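Local coordinates for ureidoglycolate hydrolase (Arabidopsis thaliana, PDB 4PXE), which hydrolyses (S)-ureidoglycolate to glyoxylate, ammonium and carbon dioxide as a manganese-dependent homodimeric amidohydrolase of the peptidase M20 family, in plant purine breakdown, at residues A[149-152]-A[158-161]; A[316-321]-A[339-344]. One frame throughout, in Å; residues are numbered along the deposited sequence.

Contact 1. Residues A[149-152]-A[158-161]; sequences SRLL and LAEA
L158 reaches from helix 156-164 to the side of helix 147-152 and meets both R150 and L151 there. All of the contact across the two segments is apolar or van der Waals; no hydrogen bond joins them. The closest touch is between L158 CD2 and R150 CB, at 3.5 Å. The same methyl lies 4.0 Å from R150 CD, so it rests against the aliphatic part of the arginine and not against its guanidinium group. L158 CG stands opposite its own backbone N (chi1 177°), which sends the isobutyl group across to the other helix. L158 CD2 also packs on L151 CG at 3.9 Å. The leucine thus sits against two successive residues of helix 147-152 and crosses each side chain at about a right angle.

The second apolar touch is made by L151. Its CD2 methyl lies 4.0 Å from A159 CB and 3.9 Å from A159 N. It therefore packs on the backbone as well as on the small side chain. L151 and A159 have the nearest pair of CA atoms, 6.9 Å apart. L151 also touches V194 of a loop.

The polar end of R150 is held outside the two segments. Its chain runs extended from CG to NE. NE bonds to S145 O, and NH2 forms a salt bridge with D345. These partners should limit the movement of the stem on which L158 rests.

Two short consecutive helices, 147-152 and 156-164, thus pack against each other across a short connection within the M20 peptidase chain. They do so through a small apolar contact of L151, L158 and A159 with the aliphatic stem of R150.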
loop_
_atom_site.group_PDB
_atom_site.type_symbol
_atom_site.label_atom_id
_atom_site.label_comp_id
_atom_site.label_asym_id
_atom_site.label_seq_id
_atom_site.Cartn_x
_atom_site.Cartn_y
_atom_site.Cartn_z
ATOM N N SER A 149 -22.302 11.627 13.082
ATOM C CA SER A 149 -23.744 11.433 13.161
ATOM C C SER A 149 -24.136 10.122 13.850
ATOM O O SER A 149 -25.206 10.045 14.463
ATOM C CB SER A 149 -24.412 11.580 11.785
ATOM O OG SER A 149 -23.849 10.677 10.844
ATOM N N ARG A 150 -23.285 9.099 13.762
ATOM C CA ARG A 150 -23.543 7.867 14.511
ATOM C C ARG A 150 -23.513 8.159 16.008
ATOM O O ARG A 150 -24.288 7.577 16.777
ATOM C CB ARG A 150 -22.518 6.784 14.187
ATOM C CG ARG A 150 -22.668 6.119 12.826
ATOM C CD ARG A 150 -21.524 5.106 12.655
ATOM N NE ARG A 150 -21.419 4.536 11.313
ATOM C CZ ARG A 150 -22.093 3.472 10.897
ATOM N NH1 ARG A 150 -22.948 2.853 11.715
ATOM N NH2 ARG A 150 -21.916 3.021 9.661
ATOM N N LEU A 151 -22.618 9.056 16.417
ATOM C CA LEU A 151 -22.564 9.490 17.814
ATOM C C LEU A 151 -23.741 10.374 18.195
ATOM O O LEU A 151 -24.330 10.199 19.260
ATOM C CB LEU A 151 -21.246 10.198 18.128
ATOM C CG LEU A 151 -20.013 9.298 18.229
ATOM C CD1 LEU A 151 -18.760 10.136 18.390
ATOM C CD2 LEU A 151 -20.142 8.302 19.384
ATOM N N LEU A 152 -24.099 11.327 17.341
ATOM C CA LEU A 152 -25.269 12.154 17.628
ATOM C C LEU A 152 -26.506 11.275 17.803
ATOM O O LEU A 152 -27.364 11.562 18.642
ATOM C CB LEU A 152 -25.497 13.195 16.525
ATOM C CG LEU A 152 -24.389 14.242 16.396
ATOM C CD1 LEU A 152 -24.556 15.042 15.113
ATOM C CD2 LEU A 152 -24.392 15.174 17.589
ATOM N N LEU A 158 -20.218 2.583 19.545
ATOM C CA LEU A 158 -19.192 3.383 18.886
ATOM C C LEU A 158 -18.408 4.223 19.891
ATOM O O LEU A 158 -17.179 4.286 19.827
ATOM C CB LEU A 158 -19.802 4.278 17.795
ATOM C CG LEU A 158 -18.839 5.227 17.070
ATOM C CD1 LEU A 158 -17.679 4.479 16.400
ATOM C CD2 LEU A 158 -19.597 6.078 16.052
ATOM N N ALA A 159 -19.120 4.873 20.810
ATOM C CA ALA A 159 -18.478 5.701 21.825
ATOM C C ALA A 159 -17.454 4.883 22.615
ATOM O O ALA A 159 -16.337 5.332 22.845
ATOM C CB ALA A 159 -19.517 6.297 22.765
ATOM N N GLU A 160 -17.849 3.676 23.013
ATOM C CA GLU A 160 -16.959 2.777 23.743
ATOM C C GLU A 160 -15.721 2.422 22.926
ATOM O O GLU A 160 -14.595 2.512 23.416
ATOM C CB GLU A 160 -17.700 1.500 24.152
ATOM C CG GLU A 160 -18.130 1.475 25.612
ATOM C CD GLU A 160 -16.951 1.441 26.573
ATOM O OE1 GLU A 160 -16.171 0.461 26.530
ATOM O OE2 GLU A 160 -16.803 2.395 27.372
ATOM N N ALA A 161 -15.939 2.019 21.678
ATOM C CA ALA A 161 -14.844 1.652 20.786
ATOM C C ALA A 161 -13.858 2.809 20.591
ATOM O O ALA A 161 -12.644 2.624 20.649
ATOM C CB ALA A 161 -15.396 1.180 19.448
#

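Contact 2. Residues A[316-321]-A[339-344]; sequences TVIKKI and FKIVNQ
I318 makes the largest share of the contact between helix 311-332 and strand 335-344. Its two branches meet different residues. CG2 packs on I341 CD1 at 3.9 Å. CD1, at the end of the longer branch, lies 3.6 Å from Q344 NE2 and 3.8 Å from Q344 CG, so it runs along the glutamine from its methylene to its amide. I318 CG1 is opposite the carbonyl carbon (chi1 -63°), and the extended chi2 carries CD1 out to Q344. Q344 NE2 is hydrogen-bonded to N315 OD1, on the same helix as I318, which should hold the amide against the methyl. I318 is buried, and this is the tight part of the contact.

The other end is looser. I321 CG2 comes 4.1 Å from both CE1 and CZ of F339, and the two side chains cross at about a right angle. I321 is buried. On the strand, F339, I341 and Q344 are all partly exposed.

The segments run nearly antiparallel, at 159°, with axes 11.2 Å apart. Strand 335-344 pairs with strand 222-239 and carries a classic beta bulge, where V342 and N343 both face S233. The helix lies over these strands: I318 also touches A232 of strand 222-239 and T306 of strand 295-308, while I321 reaches L234 of strand 222-239 and V267 of helix 256-272.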
loop_
_atom_site.group_PDB
_atom_site.type_symbol
_atom_site.label_atom_id
_atom_site.label_comp_id
_atom_site.label_asym_id
_atom_site.label_seq_id
_atom_site.Cartn_x
_atom_site.Cartn_y
_atom_site.Cartn_z
ATOM N N THR A 316 -27.593 -11.247 2.307
ATOM C CA THR A 316 -27.266 -12.484 1.598
ATOM C C THR A 316 -25.885 -12.378 0.954
ATOM O O THR A 316 -25.107 -13.328 0.985
ATOM C CB THR A 316 -28.331 -12.845 0.543
ATOM O OG1 THR A 316 -29.560 -13.176 1.207
ATOM C CG2 THR A 316 -27.893 -14.026 -0.313
ATOM N N VAL A 317 -25.564 -11.210 0.408
ATOM C CA VAL A 317 -24.241 -11.004 -0.177
ATOM C C VAL A 317 -23.163 -11.133 0.895
ATOM O O VAL A 317 -22.144 -11.808 0.674
ATOM C CB VAL A 317 -24.126 -9.639 -0.891
ATOM C CG1 VAL A 317 -22.695 -9.403 -1.348
ATOM C CG2 VAL A 317 -25.055 -9.583 -2.092
ATOM N N ILE A 318 -23.376 -10.507 2.049
ATOM C CA ILE A 318 -22.425 -10.596 3.159
ATOM C C ILE A 318 -22.212 -12.045 3.615
ATOM O O ILE A 318 -21.079 -12.477 3.813
ATOM C CB ILE A 318 -22.867 -9.741 4.355
ATOM C CG1 ILE A 318 -22.899 -8.259 3.979
ATOM C CG2 ILE A 318 -21.951 -9.964 5.559
ATOM C CD1 ILE A 318 -23.511 -7.394 5.058
ATOM N N LYS A 319 -23.296 -12.795 3.778
ATOM C CA LYS A 319 -23.177 -14.204 4.172
ATOM C C LYS A 319 -22.358 -15.004 3.163
ATOM O O LYS A 319 -21.505 -15.821 3.544
ATOM C CB LYS A 319 -24.562 -14.837 4.346
ATOM C CG LYS A 319 -25.431 -14.146 5.379
ATOM C CD LYS A 319 -26.635 -14.999 5.757
ATOM C CE LYS A 319 -27.726 -14.168 6.428
ATOM N NZ LYS A 319 -28.592 -13.487 5.421
ATOM N N LYS A 320 -22.606 -14.781 1.873
ATOM C CA LYS A 320 -21.876 -15.485 0.825
ATOM C C LYS A 320 -20.402 -15.096 0.837
ATOM O O LYS A 320 -19.541 -15.942 0.614
ATOM C CB LYS A 320 -22.464 -15.213 -0.560
ATOM C CG LYS A 320 -23.866 -15.785 -0.792
ATOM C CD LYS A 320 -24.347 -15.387 -2.170
ATOM C CE LYS A 320 -25.639 -16.089 -2.566
ATOM N NZ LYS A 320 -26.029 -15.629 -3.930
ATOM N N ILE A 321 -20.109 -13.826 1.094
ATOM C CA ILE A 321 -18.713 -13.397 1.165
ATOM C C ILE A 321 -17.984 -14.107 2.313
ATOM O O ILE A 321 -16.843 -14.555 2.148
ATOM C CB ILE A 321 -18.590 -11.867 1.292
ATOM C CG1 ILE A 321 -19.031 -11.206 -0.019
ATOM C CG2 ILE A 321 -17.145 -11.464 1.634
ATOM C CD1 ILE A 321 -19.248 -9.711 0.088
ATOM N N PHE A 339 -12.075 -11.650 10.010
ATOM C CA PHE A 339 -13.268 -11.380 9.224
ATOM C C PHE A 339 -14.181 -10.539 10.103
ATOM O O PHE A 339 -14.857 -11.060 10.995
ATOM C CB PHE A 339 -13.964 -12.661 8.748
ATOM C CG PHE A 339 -15.013 -12.408 7.700
ATOM C CD1 PHE A 339 -14.724 -12.566 6.360
ATOM C CD2 PHE A 339 -16.274 -11.942 8.058
ATOM C CE1 PHE A 339 -15.679 -12.310 5.386
ATOM C CE2 PHE A 339 -17.233 -11.684 7.091
ATOM C CZ PHE A 339 -16.934 -11.864 5.758
ATOM N N LYS A 340 -14.176 -9.231 9.863
ATOM C CA LYS A 340 -14.881 -8.297 10.727
ATOM C C LYS A 340 -15.924 -7.551 9.922
ATOM O O LYS A 340 -15.599 -6.877 8.944
ATOM C CB LYS A 340 -13.895 -7.295 11.342
ATOM C CG LYS A 340 -14.513 -6.265 12.297
ATOM C CD LYS A 340 -13.471 -5.224 12.720
ATOM C CE LYS A 340 -13.970 -4.331 13.847
ATOM N NZ LYS A 340 -14.057 -5.068 15.139
ATOM N N ILE A 341 -17.182 -7.676 10.320
ATOM C CA ILE A 341 -18.225 -6.827 9.763
ATOM C C ILE A 341 -18.162 -5.516 10.535
ATOM O O ILE A 341 -18.592 -5.428 11.691
ATOM C CB ILE A 341 -19.611 -7.487 9.881
ATOM C CG1 ILE A 341 -19.625 -8.830 9.138
ATOM C CG2 ILE A 341 -20.691 -6.542 9.343
ATOM C CD1 ILE A 341 -20.917 -9.620 9.281
ATOM N N VAL A 342 -17.583 -4.497 9.910
ATOM C CA VAL A 342 -17.317 -3.240 10.590
ATOM C C VAL A 342 -18.625 -2.496 10.822
ATOM O O VAL A 342 -18.840 -1.908 11.884
ATOM C CB VAL A 342 -16.329 -2.376 9.782
ATOM C CG1 VAL A 342 -16.168 -0.993 10.409
ATOM C CG2 VAL A 342 -14.984 -3.100 9.663
ATOM N N ASN A 343 -19.503 -2.540 9.825
ATOM C CA ASN A 343 -20.859 -2.019 9.992
ATOM C C ASN A 343 -21.799 -2.741 9.051
ATOM O O ASN A 343 -21.398 -3.209 7.986
ATOM C CB ASN A 343 -20.932 -0.498 9.789
ATOM C CG ASN A 343 -20.535 -0.071 8.387
ATOM O OD1 ASN A 343 -19.346 0.028 8.080
ATOM N ND2 ASN A 343 -21.525 0.219 7.539
ATOM N N GLN A 344 -23.060 -2.839 9.461
ATOM C CA GLN A 344 -24.078 -3.491 8.667
ATOM C C GLN A 344 -25.368 -2.787 9.035
ATOM O O GLN A 344 -26.061 -3.190 9.966
ATOM C CB GLN A 344 -24.151 -4.976 9.022
ATOM C CG GLN A 344 -25.053 -5.803 8.146
ATOM C CD GLN A 344 -24.970 -7.282 8.479
ATOM O OE1 GLN A 344 -24.195 -7.690 9.344
ATOM N NE2 GLN A 344 -25.764 -8.090 7.790
#

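Contact 1 lies earlier in the chain than contact 2, and their centres are 21 Å apart. They meet where R150 NH2 of contact 1 packs against N343 ND2 of contact 2, at 3.5 Å. D345, just beyond strand 335-344, is shared by the two: its OD1 takes the salt bridge from R150 and a hydrogen bond from N343 ND2. The side chain of R150 is about 10 Å from glyoxylate and about 6 Å from that of Y377, a substrate-binding residue. In contact 2, the side chain of I318 is about 9 Å from that of R307, another such residue. Contact 2 belongs to the region involved in dimerization, but no other chain of the assembly touches its two segments.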